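Local atomic coordinates of lipoprotein, putative (Bacillus anthracis, PDB entry 4O4A), a protein that is of unknown function but is a putative bacterial lipoprotein that may bind lipid and act at the cell surface. Residues B[111-115]-B[116-120]; B[125-128]-B[129-133]; B[141-144]-B[145-148]; B[157-160]-B[161-165]. One frame throughout, in Å; residues are numbered along the deposited sequence.

Contact 1 (B[111-115]-B[116-120]); sequences SRTEN and SWEFP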
ATOM      1  N   SER B 111      26.945  16.060  -7.002  1.00 64.69           N
ATOM      2  CA  SER B 111      27.124  17.285  -6.279  1.00 65.63           C
ATOM      3  C   SER B 111      25.786  17.968  -6.240  1.00 64.25           C
ATOM      4  O   SER B 111      24.996  17.864  -7.175  1.00 63.67           O
ATOM      5  CB  SER B 111      28.142  18.160  -6.993  1.00 70.54           C
ATOM      6  OG  SER B 111      28.349  19.363  -6.303  1.00 78.39           O
ATOM      7  N   ARG B 112      25.516  18.624  -5.130  1.00 66.89           N
ATOM      8  CA  ARG B 112      24.283  19.342  -4.952  1.00 74.85           C
ATOM      9  C   ARG B 112      24.664  20.768  -4.586  1.00 75.38           C
ATOM     10  O   ARG B 112      25.501  20.973  -3.717  1.00 70.52           O
ATOM     11  CB  ARG B 112      23.482  18.699  -3.846  1.00 76.31           C
ATOM     12  CG  ARG B 112      22.040  19.131  -3.798  1.00 88.84           C
ATOM     13  CD  ARG B 112      21.414  18.333  -2.673  1.00 92.30           C
ATOM     14  NE  ARG B 112      19.974  18.137  -2.813  1.00 93.66           N
ATOM     15  CZ  ARG B 112      19.432  17.091  -3.429  1.00 90.76           C
ATOM     16  NH1 ARG B 112      18.111  16.983  -3.503  1.00 96.35           N
ATOM     17  NH2 ARG B 112      20.206  16.154  -3.980  1.00 83.26           N
ATOM     18  N   THR B 113      24.066  21.742  -5.258  1.00 77.77           N
ATOM     19  CA  THR B 113      24.387  23.128  -5.009  1.00 84.46           C
ATOM     20  C   THR B 113      23.269  23.864  -4.277  1.00 88.43           C
ATOM     21  O   THR B 113      22.177  23.984  -4.810  1.00 92.61           O
ATOM     22  CB  THR B 113      24.637  23.858  -6.353  1.00 86.94           C
ATOM     23  OG1 THR B 113      25.748  23.260  -7.015  1.00 84.65           O
ATOM     24  CG2 THR B 113      24.927  25.338  -6.163  1.00 89.81           C
ATOM     25  N   GLU B 114      23.540  24.305  -3.045  1.00 88.61           N
ATOM     26  CA  GLU B 114      22.604  25.141  -2.261  1.00 98.63           C
ATOM     27  C   GLU B 114      23.251  26.498  -2.220  1.00107.22           C
ATOM     28  O   GLU B 114      24.374  26.609  -1.717  1.00 96.65           O
ATOM     29  CB  GLU B 114      22.374  24.674  -0.816  1.00101.45           C
ATOM     30  CG  GLU B 114      21.138  23.763  -0.584  1.00103.21           C
ATOM     31  CD  GLU B 114      21.018  22.559  -1.505  1.00106.23           C
ATOM     32  OE1 GLU B 114      21.826  22.415  -2.436  1.00115.26           O
ATOM     33  OE2 GLU B 114      20.079  21.756  -1.305  1.00102.78           O
ATOM     34  N   ASN B 115      22.537  27.519  -2.709  1.00117.19           N
ATOM     35  CA  ASN B 115      23.074  28.880  -2.819  1.00125.60           C
ATOM     36  C   ASN B 115      24.141  28.831  -3.902  1.00123.49           C
ATOM     37  O   ASN B 115      23.820  28.656  -5.077  1.00117.84           O
ATOM     38  CB  ASN B 115      23.621  29.394  -1.480  1.00126.16           C
ATOM     39  CG  ASN B 115      22.528  29.616  -0.462  1.00127.21           C
ATOM     40  OD1 ASN B 115      21.432  30.076  -0.798  1.00125.76           O
ATOM     41  ND2 ASN B 115      22.825  29.310   0.794  1.00122.90           N
ATOM     42  N   SER B 116      25.399  28.984  -3.520  1.00121.67           N
ATOM     43  CA  SER B 116      26.483  28.859  -4.465  1.00122.58           C
ATOM     44  C   SER B 116      27.477  27.843  -3.905  1.00115.17           C
ATOM     45  O   SER B 116      28.577  27.696  -4.425  1.00118.92           O
ATOM     46  CB  SER B 116      27.140  30.217  -4.696  1.00129.08           C
ATOM     47  OG  SER B 116      28.112  30.148  -5.720  1.00136.40           O
ATOM     48  N   TRP B 117      27.061  27.117  -2.865  1.00103.81           N
ATOM     49  CA  TRP B 117      27.924  26.143  -2.199  1.00 94.61           C
ATOM     50  C   TRP B 117      27.653  24.729  -2.715  1.00 85.70           C
ATOM     51  O   TRP B 117      26.505  24.291  -2.768  1.00 84.75           O
ATOM     52  CB  TRP B 117      27.694  26.200  -0.689  1.00 93.58           C
ATOM     53  CG  TRP B 117      28.718  25.468   0.100  1.00 90.85           C
ATOM     54  CD1 TRP B 117      28.733  24.128   0.398  1.00 87.26           C
ATOM     55  CD2 TRP B 117      29.880  26.032   0.719  1.00 91.00           C
ATOM     56  NE1 TRP B 117      29.836  23.832   1.160  1.00 86.29           N
ATOM     57  CE2 TRP B 117      30.557  24.979   1.371  1.00 88.23           C
ATOM     58  CE3 TRP B 117      30.416  27.323   0.788  1.00 92.39           C
ATOM     59  CZ2 TRP B 117      31.740  25.180   2.082  1.00 84.01           C
ATOM     60  CZ3 TRP B 117      31.595  27.519   1.496  1.00 93.00           C
ATOM     61  CH2 TRP B 117      32.243  26.450   2.133  1.00 88.63           C
ATOM     62  N   GLU B 118      28.718  24.016  -3.076  1.00 78.52           N
ATOM     63  CA  GLU B 118      28.593  22.659  -3.611  1.00 73.11           C
ATOM     64  C   GLU B 118      28.902  21.592  -2.583  1.00 63.39           C
ATOM     65  O   GLU B 118      29.905  21.663  -1.893  1.00 59.28           O
ATOM     66  CB  GLU B 118      29.520  22.475  -4.795  1.00 78.83           C
ATOM     67  CG  GLU B 118      29.258  23.461  -5.911  1.00 93.63           C
ATOM     68  CD  GLU B 118      30.151  23.240  -7.108  1.00103.92           C
ATOM     69  OE1 GLU B 118      30.506  24.244  -7.761  1.00110.56           O
ATOM     70  OE2 GLU B 118      30.516  22.077  -7.378  1.00107.47           O
ATOM     71  N   PHE B 119      28.013  20.611  -2.486  1.00 58.05           N
ATOM     72  CA  PHE B 119      28.180  19.494  -1.584  1.00 54.56           C
ATOM     73  C   PHE B 119      28.279  18.232  -2.401  1.00 51.02           C
ATOM     74  O   PHE B 119      27.273  17.762  -2.926  1.00 51.93           O
ATOM     75  CB  PHE B 119      26.979  19.312  -0.640  1.00 54.19           C
ATOM     76  CG  PHE B 119      26.695  20.491   0.248  1.00 55.04           C
ATOM     77  CD1 PHE B 119      27.413  20.695   1.415  1.00 53.84           C
ATOM     78  CD2 PHE B 119      25.663  21.361  -0.060  1.00 58.32           C
ATOM     79  CE1 PHE B 119      27.127  21.766   2.241  1.00 56.53           C
ATOM     80  CE2 PHE B 119      25.367  22.431   0.762  1.00 60.76           C
ATOM     81  CZ  PHE B 119      26.096  22.632   1.917  1.00 60.27           C
ATOM     82  N   PRO B 120      29.485  17.681  -2.533  1.00 48.24           N
ATOM     83  CA  PRO B 120      29.552  16.399  -3.216  1.00 45.72           C
ATOM     84  C   PRO B 120      28.915  15.352  -2.324  1.00 41.88           C
ATOM     85  O   PRO B 120      28.993  15.464  -1.098  1.00 41.08           O
ATOM     86  CB  PRO B 120      31.064  16.131  -3.358  1.00 45.41           C
ATOM     87  CG  PRO B 120      31.756  17.372  -2.933  1.00 47.40           C
ATOM     88  CD  PRO B 120      30.799  18.154  -2.085  1.00 47.94           C
TER
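E114 and W117 pair across the tight end of a beta hairpin, with N115 and S116 making the two-residue turn. W117 N donates to E114 O at 3.0 Å, and E114 N returns a bond to W117 O, also 3.0 Å. The backbone angles come nearest to a type II' turn, N115 fitting well and S116 with phi well off the ideal value. Further from the turn, F119 N donates to R112 O at 2.8 Å and R112 N donates to F119 O at 2.9 Å. Between these two hydrogen-bonded pairs lies the non-hydrogen-bonded pair T113 and E118.

The hairpin joins strands 104-114 and 117-126, neighbours in a four-strand sheet. One face carries R112, E114, W117 and F119. With CG anti to the carbonyl carbon (chi1 -60°), the buried F119 ring leans to the side of R112 and E114. Its edge meets the aliphatic part of E114, with CE2 4.1 Å from E114 CB. W117 CD1 sits over one face of the same ring, toward its rim. The indole NE1 of W117 is hydrogen-bonded to N47 O. R112 reaches along its own strand to E114, in a long salt bridge of 3.9 Å from NE to OE2. Helix 149-166 packs on this face through M154, M158 and Q162.

The face of S111, T113 and E118 is exposed. T113 and E118 run side by side here, and T113 OG1 is 3.7 Å from E118 CG. E118 OE2 comes to 3.6 Å from S111 OG.

Contact 2 (B[125-128]-B[129-133]); sequences EVTR and TACSQ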
ATOM      1  N   GLU B 125      24.281   1.579  -0.396  1.00 35.70           N
ATOM      2  CA  GLU B 125      23.234   0.811   0.194  1.00 35.77           C
ATOM      3  C   GLU B 125      23.867  -0.413   0.793  1.00 35.84           C
ATOM      4  O   GLU B 125      24.780  -1.007   0.207  1.00 37.60           O
ATOM      5  CB  GLU B 125      22.234   0.447  -0.886  1.00 36.18           C
ATOM      6  CG  GLU B 125      21.007  -0.267  -0.395  1.00 39.19           C
ATOM      7  CD  GLU B 125      20.038  -0.609  -1.508  1.00 43.20           C
ATOM      8  OE1 GLU B 125      20.145  -0.047  -2.617  1.00 44.34           O
ATOM      9  OE2 GLU B 125      19.157  -1.458  -1.264  1.00 47.50           O
ATOM     10  N   VAL B 126      23.382  -0.807   1.957  1.00 35.98           N
ATOM     11  CA  VAL B 126      23.922  -1.974   2.631  1.00 35.49           C
ATOM     12  C   VAL B 126      22.809  -2.939   2.937  1.00 39.21           C
ATOM     13  O   VAL B 126      21.639  -2.536   3.099  1.00 39.98           O
ATOM     14  CB  VAL B 126      24.620  -1.579   3.947  1.00 33.80           C
ATOM     15  CG1 VAL B 126      23.639  -0.937   4.926  1.00 34.84           C
ATOM     16  CG2 VAL B 126      25.282  -2.772   4.595  1.00 32.88           C
ATOM     17  N   THR B 127      23.179  -4.212   3.036  1.00 42.43           N
ATOM     18  CA  THR B 127      22.244  -5.267   3.413  1.00 46.92           C
ATOM     19  C   THR B 127      22.934  -6.250   4.351  1.00 54.67           C
ATOM     20  O   THR B 127      24.175  -6.373   4.359  1.00 55.44           O
ATOM     21  CB  THR B 127      21.724  -6.051   2.190  1.00 45.13           C
ATOM     22  OG1 THR B 127      20.773  -7.028   2.596  1.00 44.54           O
ATOM     23  CG2 THR B 127      22.855  -6.752   1.468  1.00 46.10           C
ATOM     24  N   ARG B 128      22.121  -6.918   5.164  1.00 62.03           N
ATOM     25  CA  ARG B 128      22.590  -7.979   6.055  1.00 61.35           C
ATOM     26  C   ARG B 128      21.913  -9.261   5.585  1.00 63.98           C
ATOM     27  O   ARG B 128      22.492 -10.343   5.603  1.00 70.81           O
ATOM     28  CB  ARG B 128      22.162  -7.684   7.468  1.00 67.15           C
ATOM     29  CG  ARG B 128      22.569  -6.297   7.940  1.00 69.58           C
ATOM     30  CD  ARG B 128      21.708  -5.800   9.102  1.00 74.39           C
ATOM     31  NE  ARG B 128      21.423  -6.818  10.109  1.00 78.76           N
ATOM     32  CZ  ARG B 128      20.400  -6.719  10.953  1.00 78.85           C
ATOM     33  NH1 ARG B 128      19.564  -5.694  10.865  1.00 79.98           N
ATOM     34  NH2 ARG B 128      20.184  -7.659  11.855  1.00 82.21           N
ATOM     35  N   THR B 129      20.671  -9.085   5.153  1.00 60.63           N
ATOM     36  CA  THR B 129      19.791 -10.102   4.644  1.00 60.25           C
ATOM     37  C   THR B 129      20.179 -10.773   3.346  1.00 54.46           C
ATOM     38  O   THR B 129      20.113 -11.988   3.238  1.00 55.70           O
ATOM     39  CB  THR B 129      18.431  -9.409   4.355  1.00 63.14           C
ATOM     40  OG1 THR B 129      17.826  -9.012   5.595  1.00 71.02           O
ATOM     41  CG2 THR B 129      17.462 -10.309   3.563  1.00 66.64           C
ATOM     42  N   ALA B 130      20.573  -9.977   2.362  1.00 51.74           N
ATOM     43  CA  ALA B 130      20.763 -10.478   1.000  1.00 50.37           C
ATOM     44  C   ALA B 130      22.089 -10.229   0.285  1.00 48.81           C
ATOM     45  O   ALA B 130      22.083  -9.955  -0.913  1.00 46.66           O
ATOM     46  CB  ALA B 130      19.654  -9.888   0.154  1.00 52.03           C
ATOM     47  N   CYS B 131      23.220 -10.359   0.963  1.00 49.83           N
ATOM     48  CA  CYS B 131      24.499 -10.142   0.270  1.00 49.66           C
ATOM     49  C   CYS B 131      24.535 -11.043  -0.966  1.00 50.05           C
ATOM     50  O   CYS B 131      24.202 -12.223  -0.878  1.00 53.86           O
ATOM     51  CB  CYS B 131      25.677 -10.433   1.190  1.00 51.31           C
ATOM     52  SG  CYS B 131      25.595  -9.476   2.737  1.00 57.33           S
ATOM     53  N   SER B 132      24.874 -10.474  -2.119  1.00 45.82           N
ATOM     54  CA  SER B 132      24.913 -11.224  -3.370  1.00 46.40           C
ATOM     55  C   SER B 132      25.466 -10.346  -4.463  1.00 47.35           C
ATOM     56  O   SER B 132      25.609  -9.139  -4.280  1.00 51.45           O
ATOM     57  CB  SER B 132      23.513 -11.653  -3.783  1.00 48.37           C
ATOM     58  OG  SER B 132      22.681 -10.521  -4.026  1.00 48.68           O
ATOM     59  N   GLN B 133      25.776 -10.936  -5.607  1.00 48.43           N
ATOM     60  CA  GLN B 133      26.281 -10.147  -6.712  1.00 48.68           C
ATOM     61  C   GLN B 133      25.155  -9.301  -7.287  1.00 48.45           C
ATOM     62  O   GLN B 133      25.382  -8.214  -7.796  1.00 49.85           O
ATOM     63  CB  GLN B 133      26.909 -11.009  -7.802  1.00 52.95           C
ATOM     64  CG  GLN B 133      25.997 -12.054  -8.420  1.00 60.73           C
ATOM     65  CD  GLN B 133      26.336 -12.332  -9.870  1.00 67.54           C
ATOM     66  OE1 GLN B 133      26.716 -13.449 -10.214  1.00 64.69           O
ATOM     67  NE2 GLN B 133      26.231 -11.305 -10.728  1.00 71.14           N
TER
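T127 folds back on A130 in the loop that follows strand 117-126. A130 N donates to T127 OG1 at 3.0 Å, and the bond is nearly straight (166°). The hydroxyl oxygen thus closes a short side-chain-to-backbone loop over R128 and T129. OG1 stands anti to the backbone N of T127 (chi1 -177°), which turns CG2 toward the next residues. CG2 lies 3.7 Å from C131 N and 4.1 Å from C131 SG. C131, joined by its disulfide to C103 just before strand 104-114, completes this close-packed part.

R128 behaves differently. Its side chain leads away from the loop to an exposed site, where NH2 meets a bound sulfate ion, probably from the crystallisation liquor, in a salt bridge. S132 ends the loop as N-cap of helix 133-138, and its OG donates to A130 O at 3.2 Å.

E39 OE2 has a hydrogen bond with T129 OG1 and weak ones with T127 OG1 and R128 N. With T127 OG1 already accepting from A130, its hydroxyl hydrogen is probably the one turned to this carboxylate.

Contact 3 (B[141-144]-B[145-148]); sequences EVPE and NQEH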
ATOM      1  N   GLU B 141      15.356  -4.326  -4.390  1.00 52.65           N
ATOM      2  CA  GLU B 141      14.222  -4.120  -5.294  1.00 60.49           C
ATOM      3  C   GLU B 141      13.250  -3.164  -4.610  1.00 58.23           C
ATOM      4  O   GLU B 141      12.942  -3.332  -3.439  1.00 60.10           O
ATOM      5  CB  GLU B 141      13.597  -5.486  -5.622  1.00 67.54           C
ATOM      6  CG  GLU B 141      12.445  -5.557  -6.659  1.00 77.00           C
ATOM      7  CD  GLU B 141      11.045  -5.449  -6.060  1.00 89.76           C
ATOM      8  OE1 GLU B 141      10.054  -5.622  -6.815  1.00 88.28           O
ATOM      9  OE2 GLU B 141      10.909  -5.212  -4.838  1.00110.24           O
ATOM     10  N   VAL B 142      12.841  -2.124  -5.327  1.00 57.86           N
ATOM     11  CA  VAL B 142      11.908  -1.129  -4.818  1.00 60.74           C
ATOM     12  C   VAL B 142      10.799  -0.984  -5.848  1.00 63.02           C
ATOM     13  O   VAL B 142      11.006  -1.337  -7.006  1.00 65.03           O
ATOM     14  CB  VAL B 142      12.569   0.256  -4.605  1.00 63.20           C
ATOM     15  CG1 VAL B 142      13.707   0.157  -3.597  1.00 64.03           C
ATOM     16  CG2 VAL B 142      13.071   0.835  -5.921  1.00 62.98           C
ATOM     17  N   PRO B 143       9.624  -0.457  -5.439  1.00 56.40           N
ATOM     18  CA  PRO B 143       8.472  -0.286  -6.347  1.00 56.05           C
ATOM     19  C   PRO B 143       8.799   0.487  -7.625  1.00 58.21           C
ATOM     20  O   PRO B 143       9.698   1.329  -7.645  1.00 60.76           O
ATOM     21  CB  PRO B 143       7.460   0.446  -5.494  1.00 57.53           C
ATOM     22  CG  PRO B 143       7.810   0.070  -4.083  1.00 57.66           C
ATOM     23  CD  PRO B 143       9.295  -0.073  -4.052  1.00 55.19           C
ATOM     24  N   GLU B 144       8.057   0.192  -8.679  1.00 65.31           N
ATOM     25  CA  GLU B 144       8.328   0.751 -10.011  1.00 72.46           C
ATOM     26  C   GLU B 144       8.170   2.271 -10.166  1.00 70.25           C
ATOM     27  O   GLU B 144       9.141   2.961 -10.429  1.00 68.88           O
ATOM     28  CB  GLU B 144       7.466   0.051 -11.065  1.00 81.01           C
ATOM     29  CG  GLU B 144       7.925   0.228 -12.492  1.00 88.33           C
ATOM     30  CD  GLU B 144       6.988  -0.435 -13.487  1.00 93.81           C
ATOM     31  OE1 GLU B 144       6.024  -1.111 -13.061  1.00 89.61           O
ATOM     32  OE2 GLU B 144       7.216  -0.275 -14.700  1.00 94.52           O
ATOM     33  N   ASN B 145       6.956   2.786 -10.017  1.00 69.63           N
ATOM     34  CA  ASN B 145       6.702   4.219 -10.250  1.00 72.49           C
ATOM     35  C   ASN B 145       7.150   5.159  -9.131  1.00 67.28           C
ATOM     36  O   ASN B 145       7.426   6.331  -9.350  1.00 68.30           O
ATOM     37  CB  ASN B 145       5.224   4.427 -10.545  1.00 79.63           C
ATOM     38  CG  ASN B 145       4.728   3.563 -11.697  1.00 85.17           C
ATOM     39  OD1 ASN B 145       5.264   2.490 -11.956  1.00 78.37           O
ATOM     40  ND2 ASN B 145       3.687   4.029 -12.389  1.00 95.35           N
ATOM     41  N   GLN B 146       7.186   4.635  -7.926  1.00 62.21           N
ATOM     42  CA  GLN B 146       7.629   5.375  -6.770  1.00 58.73           C
ATOM     43  C   GLN B 146       9.076   5.838  -6.885  1.00 54.62           C
ATOM     44  O   GLN B 146       9.900   5.174  -7.472  1.00 56.51           O
ATOM     45  CB  GLN B 146       7.492   4.464  -5.557  1.00 58.35           C
ATOM     46  CG  GLN B 146       8.189   4.964  -4.319  1.00 60.07           C
ATOM     47  CD  GLN B 146       8.217   3.941  -3.196  1.00 62.37           C
ATOM     48  OE1 GLN B 146       9.216   3.837  -2.484  1.00 65.60           O
ATOM     49  NE2 GLN B 146       7.138   3.182  -3.034  1.00 65.53           N
ATOM     50  N   GLU B 147       9.372   6.986  -6.297  1.00 55.29           N
ATOM     51  CA  GLU B 147      10.719   7.514  -6.279  1.00 52.49           C
ATOM     52  C   GLU B 147      11.503   6.558  -5.369  1.00 48.81           C
ATOM     53  O   GLU B 147      10.934   5.869  -4.503  1.00 45.11           O
ATOM     54  CB  GLU B 147      10.747   8.940  -5.726  1.00 53.72           C
ATOM     55  CG  GLU B 147      10.496   9.016  -4.231  1.00 55.39           C
ATOM     56  CD  GLU B 147      10.488  10.436  -3.691  1.00 58.40           C
ATOM     57  OE1 GLU B 147      10.798  11.400  -4.449  1.00 60.17           O
ATOM     58  OE2 GLU B 147      10.181  10.574  -2.488  1.00 58.88           O
ATOM     59  N   HIS B 148      12.808   6.517  -5.549  1.00 46.96           N
ATOM     60  CA  HIS B 148      13.619   5.645  -4.722  1.00 43.77           C
ATOM     61  C   HIS B 148      13.680   6.253  -3.312  1.00 44.96           C
ATOM     62  O   HIS B 148      13.856   7.468  -3.172  1.00 44.08           O
ATOM     63  CB  HIS B 148      15.006   5.498  -5.312  1.00 42.99           C
ATOM     64  CG  HIS B 148      15.801   4.396  -4.700  1.00 44.22           C
ATOM     65  ND1 HIS B 148      16.440   4.520  -3.487  1.00 42.24           N
ATOM     66  CD2 HIS B 148      16.078   3.147  -5.146  1.00 48.82           C
ATOM     67  CE1 HIS B 148      17.068   3.396  -3.204  1.00 45.93           C
ATOM     68  NE2 HIS B 148      16.874   2.548  -4.199  1.00 48.55           N
TER
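V142 meets H148 across the mouth of an irregular loop between helices 133-138 and 149-166. Their side chains cross at about a right angle. Both methyl groups of V142 approach the same part of the imidazole: CG2 is 3.9 Å from H148 CD2, and CG1 is 4.0 Å from H148 NE2. The ring takes up this place because its CG stands anti to the backbone N of H148 (chi1 -167°).

P143 comes next and packs alongside Q146, the two side chains pointing the same way. The amide end of Q146 lies by the proline ring, with NE2 3.4 Å from P143 CG and 3.7 Å from P143 CB. The extended glutamine chain runs alongside the ring, which puts its amide there while its CB stays 4.0 Å from P143 CB.

E144 lies at the exposed tip of the loop beside N145. N145 OD1 is 3.4 Å from E144 CB. The carboxylate and amide planes stand at 89° to each other, so these flat groups do not stack.

The loop projects from the body of the chain and also meets other subunits. N145 and Q146 pack on T97 of a third subunit, and E141 packs on R128 of the second. At its end H148 is the N-cap of helix 149-166, with ND1 hydrogen-bonded to A150 N, while E147 forms a salt bridge with R155 of that helix.

Contact 4 (B[157-160]-B[161-165]); sequences LMQR and IQERY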
ATOM      1  N   LEU B 157      17.991  14.980   4.582  1.00 49.74           N
ATOM      2  CA  LEU B 157      19.341  15.204   5.084  1.00 47.45           C
ATOM      3  C   LEU B 157      19.846  16.584   4.718  1.00 50.23           C
ATOM      4  O   LEU B 157      20.494  17.241   5.527  1.00 50.86           O
ATOM      5  CB  LEU B 157      20.303  14.149   4.543  1.00 43.28           C
ATOM      6  CG  LEU B 157      21.772  14.327   4.940  1.00 44.15           C
ATOM      7  CD1 LEU B 157      21.946  14.379   6.452  1.00 46.00           C
ATOM      8  CD2 LEU B 157      22.634  13.237   4.342  1.00 44.49           C
HETATM    9  N   MSE B 158      19.561  17.028   3.498  1.00 53.16           N
HETATM   10  CA  MSE B 158      19.994  18.352   3.063  1.00 58.49           C
HETATM   11  C   MSE B 158      19.360  19.410   3.913  1.00 62.08           C
HETATM   12  O   MSE B 158      20.004  20.401   4.262  1.00 67.89           O
HETATM   13  CB  MSE B 158      19.657  18.558   1.607  1.00 60.55           C
HETATM   14  CG  MSE B 158      20.617  17.744   0.758  1.00 64.07           C
HETATM   15 SE   MSE B 158      22.525  18.194   0.957  1.00 73.94          SE
HETATM   16  CE  MSE B 158      22.322  20.125   0.698  1.00 75.80           C
ATOM     17  N   GLN B 159      18.105  19.205   4.276  1.00 64.13           N
ATOM     18  CA  GLN B 159      17.421  20.150   5.113  1.00 73.51           C
ATOM     19  C   GLN B 159      18.072  20.178   6.490  1.00 70.93           C
ATOM     20  O   GLN B 159      18.306  21.259   7.024  1.00 75.42           O
ATOM     21  CB  GLN B 159      15.942  19.806   5.219  1.00 82.78           C
ATOM     22  CG  GLN B 159      15.141  20.809   6.019  1.00 91.49           C
ATOM     23  CD  GLN B 159      13.672  20.569   5.872  1.00103.03           C
ATOM     24  OE1 GLN B 159      12.893  21.485   5.554  1.00130.49           O
ATOM     25  NE2 GLN B 159      13.280  19.325   6.046  1.00 99.10           N
ATOM     26  N   ARG B 160      18.342  19.005   7.069  1.00 64.93           N
ATOM     27  CA  ARG B 160      18.994  18.948   8.383  1.00 68.15           C
ATOM     28  C   ARG B 160      20.329  19.655   8.330  1.00 66.16           C
ATOM     29  O   ARG B 160      20.711  20.322   9.287  1.00 65.82           O
ATOM     30  CB  ARG B 160      19.169  17.518   8.967  1.00 71.98           C
ATOM     31  CG  ARG B 160      17.886  16.931   9.543  1.00 81.70           C
ATOM     32  CD  ARG B 160      18.113  15.692  10.438  1.00 91.24           C
ATOM     33  NE  ARG B 160      19.076  14.695   9.919  1.00 95.34           N
ATOM     34  CZ  ARG B 160      18.795  13.759   9.003  1.00 94.04           C
ATOM     35  NH1 ARG B 160      19.737  12.896   8.628  1.00 88.60           N
ATOM     36  NH2 ARG B 160      17.581  13.684   8.448  1.00 93.35           N
ATOM     37  N   ILE B 161      21.030  19.515   7.209  1.00 63.90           N
ATOM     38  CA  ILE B 161      22.321  20.170   7.021  1.00 67.49           C
ATOM     39  C   ILE B 161      22.178  21.686   6.995  1.00 72.28           C
ATOM     40  O   ILE B 161      22.825  22.391   7.763  1.00 77.23           O
ATOM     41  CB  ILE B 161      23.013  19.698   5.727  1.00 67.29           C
ATOM     42  CG1 ILE B 161      23.529  18.265   5.907  1.00 65.95           C
ATOM     43  CG2 ILE B 161      24.187  20.606   5.384  1.00 72.28           C
ATOM     44  CD1 ILE B 161      24.134  17.660   4.661  1.00 64.49           C
ATOM     45  N   GLN B 162      21.329  22.185   6.109  1.00 76.08           N
ATOM     46  CA  GLN B 162      21.110  23.618   6.002  1.00 81.78           C
ATOM     47  C   GLN B 162      20.682  24.235   7.337  1.00 83.75           C
ATOM     48  O   GLN B 162      21.189  25.279   7.742  1.00 83.90           O
ATOM     49  CB  GLN B 162      20.128  23.898   4.859  1.00 86.29           C
ATOM     50  CG  GLN B 162      20.791  23.792   3.482  1.00 91.43           C
ATOM     51  CD  GLN B 162      21.260  25.130   2.914  1.00106.40           C
ATOM     52  OE1 GLN B 162      20.643  26.172   3.146  1.00115.29           O
ATOM     53  NE2 GLN B 162      22.316  25.095   2.115  1.00108.92           N
ATOM     54  N   GLU B 163      19.803  23.547   8.042  1.00 86.93           N
ATOM     55  CA  GLU B 163      19.277  24.009   9.310  1.00101.04           C
ATOM     56  C   GLU B 163      20.326  23.974  10.444  1.00104.38           C
ATOM     57  O   GLU B 163      20.614  24.999  11.035  1.00111.56           O
ATOM     58  CB  GLU B 163      17.986  23.196   9.550  1.00105.88           C
ATOM     59  CG  GLU B 163      17.161  23.327  10.831  1.00113.99           C
ATOM     60  CD  GLU B 163      15.814  22.591  10.729  1.00116.43           C
ATOM     61  OE1 GLU B 163      15.505  22.023   9.658  1.00106.76           O
ATOM     62  OE2 GLU B 163      15.046  22.582  11.719  1.00127.43           O
ATOM     63  N   ARG B 164      20.954  22.831  10.685  1.00114.94           N
ATOM     64  CA  ARG B 164      21.949  22.698  11.757  1.00119.51           C
ATOM     65  C   ARG B 164      23.275  23.394  11.472  1.00116.02           C
ATOM     66  O   ARG B 164      23.791  24.123  12.318  1.00125.58           O
ATOM     67  CB  ARG B 164      22.220  21.205  12.047  1.00121.39           C
ATOM     68  CG  ARG B 164      22.965  20.935  13.360  1.00126.00           C
ATOM     69  CD  ARG B 164      24.436  21.323  13.360  1.00126.26           C
ATOM     70  NE  ARG B 164      25.056  21.142  14.669  1.00134.85           N
ATOM     71  CZ  ARG B 164      25.507  19.988  15.161  1.00140.35           C
ATOM     72  NH1 ARG B 164      25.385  18.851  14.476  1.00140.42           N
ATOM     73  NH2 ARG B 164      26.063  19.965  16.368  1.00139.41           N
ATOM     74  N   TYR B 165      23.829  23.199  10.284  1.00108.43           N
ATOM     75  CA  TYR B 165      25.159  23.733  10.007  1.00108.70           C
ATOM     76  C   TYR B 165      25.163  25.139   9.426  1.00105.53           C
ATOM     77  O   TYR B 165      26.220  25.764   9.392  1.00122.75           O
ATOM     78  CB  TYR B 165      25.987  22.734   9.161  1.00108.01           C
ATOM     79  CG  TYR B 165      26.287  21.431   9.881  1.00107.54           C
ATOM     80  CD1 TYR B 165      25.551  20.272   9.617  1.00109.07           C
ATOM     81  CD2 TYR B 165      27.301  21.359  10.826  1.00103.48           C
ATOM     82  CE1 TYR B 165      25.829  19.080  10.271  1.00107.01           C
ATOM     83  CE2 TYR B 165      27.583  20.175  11.482  1.00103.23           C
ATOM     84  CZ  TYR B 165      26.847  19.043  11.202  1.00105.12           C
ATOM     85  OH  TYR B 165      27.138  17.882  11.871  1.00112.53           O
TER
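L157 O accepts from I161 N at 2.9 Å, one of four successive i to i+4 bonds that cross between 157-160 and 161-165 in alpha-helix 149-166. M158 O accepts from Q162 N, Q159 O from E163 N and R160 O from R164 N, all at about the same length. The Q162 bond is almost straight (175°). R160 also carries a charge pairing: its NH1 forms a salt bridge with D68.

One side of the helix is apolar and lies on the sheet. I161 is at its middle. Its CD1 is 4.1 Å from L157 CG and 4.1 Å from the selenium of M158, a selenomethionine. The side chains of L157 and M158 each cross that of I161 obliquely. The M158 chain is bent at chi2 (-60°), which brings its selenium round to I161; the bend at chi3 then sets the end methyl. L157 and I161 also pack on V45 of strand 40-45.

Q159 and E163 lie on the exposed side, running next to each other with their amide and carboxylate planes 85° apart. Near the end of the segment the aliphatic part of R164 covers one face of the Y165 ring, with CD 3.7 Å above its centre.

The four contacts follow one another along the chain, each closing before the next opens. Contacts 1 and 2 both use strand 117-126, and their centres are 31 Å apart on opposite sides of the chain's centre. Contact 3 is the loop between helices 133-138 and 149-166. It comes within about 4 Å of contact 2 at the nearest atoms but does not touch it. Contact 4 lies further along helix 149-166, which brings the chain back to the hairpin. Contacts 1 and 4, 12 Å apart between centres, are the pair that touch: M158 packs on R112, E114 and F119, and Q162 on E114. The helix thus covers one face of the hairpin.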